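Local coordinates for Nrps/pks (Streptomyces albus, PDB 4OPE), which probably acts as a ketosynthase domain of an AT-less type I polyketide synthase, joining acyl units by decarboxylative condensation during oxazolomycin assembly, at residues S84-E87 with A88-D92; K249-S252 with A253-D257. All coordinates share one frame; numbering follows the deposited sequence.

Contact 1 (S84-E87 with A88-D92); sequences SQVE and AEHID
The short helix 85-90 of the thiolase-type ketosynthase fold, N-capped by S84, brings Q85 and V86 against E89 and H90 one turn on. The Q85 side chain, CG anti to the backbone N (chi1 165°) and bent at chi2 (67°), brings NE2 to E89 OE1 in a hydrogen bond of 3.3 Å. That oxygen lies in the amide plane but is met from above its own carboxylate, the two planes standing almost perpendicular. Q85 NE2 also bonds the carbonyl of R574, which ties the helix to the C-terminal part of the chain. Replacing E89 by an alanine would probably take away one of these two acceptors and leave the Q85 amide less firmly fixed in its rotation. Backbone bonds from A88 N to S84 O and from E89 N to Q85 O close the first turn. At the start, S84 OG accepts from E87 N at 3.0 Å. Further on, H90 N bonds E87 O at 2.9 Å and V86 O only weakly. The H90 ring lies alongside V86, and V86 O also takes ND1, which donates in the ring plane and from above the carbonyl plane at 2.9 Å, nearly straight at 173°.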
loop_
_atom_site.group_PDB
_atom_site.type_symbol
_atom_site.label_atom_id
_atom_site.label_comp_id
_atom_site.label_asym_id
_atom_site.label_seq_id
_atom_site.Cartn_x
_atom_site.Cartn_y
_atom_site.Cartn_z
ATOM N N SER A 84 -8.461 -0.436 25.090
ATOM C CA SER A 84 -9.107 -1.425 25.927
ATOM C C SER A 84 -8.644 -2.818 25.570
ATOM O O SER A 84 -8.295 -3.101 24.415
ATOM C CB SER A 84 -10.608 -1.357 25.709
ATOM O OG SER A 84 -10.898 -1.597 24.352
ATOM N N GLN A 85 -8.680 -3.684 26.574
ATOM C CA GLN A 85 -8.468 -5.114 26.396
ATOM C C GLN A 85 -9.381 -5.696 25.300
ATOM O O GLN A 85 -8.949 -6.509 24.495
ATOM C CB GLN A 85 -8.721 -5.827 27.728
ATOM C CG GLN A 85 -8.901 -7.333 27.635
ATOM C CD GLN A 85 -7.635 -8.027 27.211
ATOM O OE1 GLN A 85 -6.539 -7.549 27.492
ATOM N NE2 GLN A 85 -7.773 -9.166 26.534
ATOM N N VAL A 86 -10.637 -5.277 25.296
ATOM C CA VAL A 86 -11.617 -5.825 24.381
ATOM C C VAL A 86 -11.280 -5.390 22.970
ATOM O O VAL A 86 -11.286 -6.215 22.057
ATOM C CB VAL A 86 -13.109 -5.519 24.814
ATOM C CG1 VAL A 86 -14.029 -5.119 23.655
ATOM C CG2 VAL A 86 -13.706 -6.754 25.498
ATOM N N GLU A 87 -10.980 -4.115 22.780
ATOM C CA GLU A 87 -10.582 -3.681 21.462
ATOM C C GLU A 87 -9.388 -4.531 20.971
ATOM O O GLU A 87 -9.375 -4.973 19.832
ATOM C CB GLU A 87 -10.251 -2.186 21.430
ATOM C CG GLU A 87 -9.678 -1.748 20.083
ATOM C CD GLU A 87 -9.843 -0.255 19.769
ATOM O OE1 GLU A 87 -9.746 0.611 20.693
ATOM O OE2 GLU A 87 -10.050 0.046 18.562
ATOM N N ALA A 88 -8.406 -4.777 21.829
ATOM C CA ALA A 88 -7.215 -5.515 21.424
ATOM C C ALA A 88 -7.533 -6.911 20.900
ATOM O O ALA A 88 -6.985 -7.319 19.865
ATOM C CB ALA A 88 -6.201 -5.609 22.564
ATOM N N GLU A 89 -8.401 -7.633 21.608
ATOM C CA GLU A 89 -8.820 -8.955 21.177
ATOM C C GLU A 89 -9.409 -8.948 19.761
ATOM O O GLU A 89 -9.378 -9.975 19.089
ATOM C CB GLU A 89 -9.906 -9.512 22.089
ATOM C CG GLU A 89 -9.489 -9.884 23.486
ATOM C CD GLU A 89 -10.674 -10.284 24.362
ATOM O OE1 GLU A 89 -10.418 -10.817 25.469
ATOM O OE2 GLU A 89 -11.852 -10.067 23.957
ATOM N N HIS A 90 -9.964 -7.810 19.349
ATOM C CA HIS A 90 -10.751 -7.726 18.119
ATOM C C HIS A 90 -9.926 -7.206 16.936
ATOM O O HIS A 90 -10.428 -7.200 15.808
ATOM C CB HIS A 90 -12.060 -6.897 18.319
ATOM C CG HIS A 90 -13.136 -7.642 19.049
ATOM N ND1 HIS A 90 -13.223 -7.668 20.425
ATOM C CD2 HIS A 90 -14.142 -8.426 18.598
ATOM C CE1 HIS A 90 -14.236 -8.431 20.793
ATOM N NE2 HIS A 90 -14.811 -8.904 19.703
ATOM N N ILE A 91 -8.682 -6.774 17.171
ATOM C CA ILE A 91 -7.812 -6.465 16.054
ATOM C C ILE A 91 -6.667 -7.455 15.905
ATOM O O ILE A 91 -6.233 -8.090 16.862
ATOM C CB ILE A 91 -7.270 -5.042 16.097
ATOM C CG1 ILE A 91 -6.129 -4.963 17.076
ATOM C CG2 ILE A 91 -8.395 -4.094 16.457
ATOM C CD1 ILE A 91 -5.512 -3.588 17.186
ATOM N N ASP A 92 -6.217 -7.541 14.651
ATOM C CA ASP A 92 -5.225 -8.487 14.161
ATOM C C ASP A 92 -3.938 -8.301 14.922
ATOM O O ASP A 92 -3.552 -7.177 15.163
ATOM C CB ASP A 92 -4.966 -8.175 12.683
ATOM C CG ASP A 92 -4.307 -9.308 11.945
ATOM O OD1 ASP A 92 -3.225 -9.779 12.370
ATOM O OD2 ASP A 92 -4.880 -9.707 10.906
#

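Contact 2 (K249-S252 with A253-D257); sequences KRRS and AAEAD
The backbone passes from the end of strand 242-250 straight into helix 251-256, a direct strand-to-helix junction in the ketosynthase fold, where R250 at the N-cap position offers its carbonyl to the first turn. R250 O accepts from A254 N at 3.0 Å, nearly in line with the carbonyl bond, and more weakly from A253 N. E255 N to R251 O and A256 N to S252 O continue the helical pattern. R251, with CG anti to the backbone N (chi1 -158°) and further bends along the chain, slants across E255. E255 OE2 comes closest to R251 CD, at 3.0 Å, and stands 3.9 Å from R251 NE in a long salt bridge, oblique to the guanidinium. The stronger polar partner of this arginine is E8, which forms a salt bridge with NH1, so the guanidinium links the helix to the residues leading into strand 9-17. D7 OD1 accepts a hydrogen bond from the backbone N of S252. The methyl group of A254 touches V10 and V12 of that same strand, at the buried side of the helix. K249 CG rests 4.2 Å from A253 CB, and the chain runs on to D257. K249 NZ, which has a long, weak ion pair with D259, remains 4.4 Å from D257 OD2, beyond salt-bridge range, while K249 CE lies 3.9 Å from that oxygen.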
loop_
_atom_site.group_PDB
_atom_site.type_symbol
_atom_site.label_atom_id
_atom_site.label_comp_id
_atom_site.label_asym_id
_atom_site.label_seq_id
_atom_site.Cartn_x
_atom_site.Cartn_y
_atom_site.Cartn_z
ATOM N N LYS A 249 16.414 8.453 7.286
ATOM C CA LYS A 249 16.842 9.842 7.526
ATOM C C LYS A 249 17.762 10.266 6.383
ATOM O O LYS A 249 18.455 9.421 5.827
ATOM C CB LYS A 249 17.690 9.882 8.793
ATOM C CG LYS A 249 17.366 10.927 9.837
ATOM C CD LYS A 249 17.663 10.370 11.211
ATOM C CE LYS A 249 17.152 11.264 12.342
ATOM N NZ LYS A 249 16.740 10.434 13.529
ATOM N N ARG A 250 17.806 11.553 6.057
ATOM C CA ARG A 250 18.887 12.091 5.229
ATOM C C ARG A 250 20.214 11.998 5.948
ATOM O O ARG A 250 20.266 12.252 7.161
ATOM C CB ARG A 250 18.641 13.542 4.891
ATOM C CG ARG A 250 17.598 13.717 3.827
ATOM C CD ARG A 250 17.508 15.159 3.446
ATOM N NE ARG A 250 16.339 15.481 2.637
ATOM C CZ ARG A 250 16.257 15.282 1.323
ATOM N NH1 ARG A 250 17.260 14.703 0.646
ATOM N NH2 ARG A 250 15.147 15.654 0.686
ATOM N N ARG A 251 21.287 11.647 5.224
ATOM C CA ARG A 251 22.612 11.560 5.860
ATOM C C ARG A 251 22.946 12.813 6.671
ATOM O O ARG A 251 23.379 12.712 7.822
ATOM C CB ARG A 251 23.743 11.333 4.862
ATOM C CG ARG A 251 24.962 10.715 5.553
ATOM C CD ARG A 251 26.317 11.085 4.968
ATOM N NE ARG A 251 26.831 10.158 3.946
ATOM C CZ ARG A 251 27.364 8.944 4.172
ATOM N NH1 ARG A 251 27.807 8.246 3.124
ATOM N NH2 ARG A 251 27.445 8.400 5.410
ATOM N N SER A 252 22.720 13.980 6.068
ATOM C CA SER A 252 22.976 15.243 6.724
ATOM C C SER A 252 22.243 15.335 8.051
ATOM O O SER A 252 22.801 15.805 9.037
ATOM C CB SER A 252 22.579 16.408 5.832
ATOM O OG SER A 252 21.249 16.268 5.363
ATOM N N ALA A 253 21.007 14.881 8.121
ATOM C CA ALA A 253 20.318 14.988 9.392
ATOM C C ALA A 253 20.886 14.007 10.408
ATOM O O ALA A 253 21.004 14.348 11.569
ATOM C CB ALA A 253 18.820 14.839 9.230
ATOM N N ALA A 254 21.261 12.807 9.974
ATOM C CA ALA A 254 21.861 11.839 10.877
ATOM C C ALA A 254 23.201 12.304 11.421
ATOM O O ALA A 254 23.501 12.106 12.591
ATOM C CB ALA A 254 22.062 10.523 10.158
ATOM N N GLU A 255 24.034 12.870 10.556
ATOM C CA GLU A 255 25.341 13.390 10.993
ATOM C C GLU A 255 25.124 14.517 11.983
ATOM O O GLU A 255 25.652 14.465 13.075
ATOM C CB GLU A 255 26.222 13.830 9.812
ATOM C CG GLU A 255 26.928 12.640 9.143
ATOM C CD GLU A 255 27.619 12.992 7.832
ATOM O OE1 GLU A 255 27.713 14.188 7.493
ATOM O OE2 GLU A 255 28.072 12.060 7.130
ATOM N N ALA A 256 24.288 15.481 11.628
ATOM C CA ALA A 256 23.923 16.539 12.551
ATOM C C ALA A 256 23.413 16.033 13.901
ATOM O O ALA A 256 23.816 16.544 14.933
ATOM C CB ALA A 256 22.902 17.461 11.932
ATOM N N ASP A 257 22.562 15.024 13.918
ATOM C CA ASP A 257 21.965 14.579 15.185
ATOM C C ASP A 257 22.861 13.614 15.956
ATOM O O ASP A 257 22.443 13.090 16.989
ATOM C CB ASP A 257 20.598 13.898 14.940
ATOM C CG ASP A 257 19.531 14.857 14.353
ATOM O OD1 ASP A 257 19.837 16.012 13.953
ATOM O OD2 ASP A 257 18.363 14.433 14.281
#

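In the fold
Contact 1 (84-92) precedes contact 2 (249-257) along the chain, and the two lie well apart: their centres are 38 Å from each other and their nearest atoms about 27 Å. Each centres on a short helix, and both belong to the same ketosynthase family region, but their surroundings differ. Helix 85-90 leads into helix 93-108 and meets the C-terminal tail around 574-577, whereas helix 251-256 follows directly on strand 242-250 of the mixed sheet and packs on its neighbour, strand 9-17. Neither is touched by the second chain of the assembly. They are thus separate local elements, one held by the tail and by Y132, S149 and S150, the other lying against the central sheet.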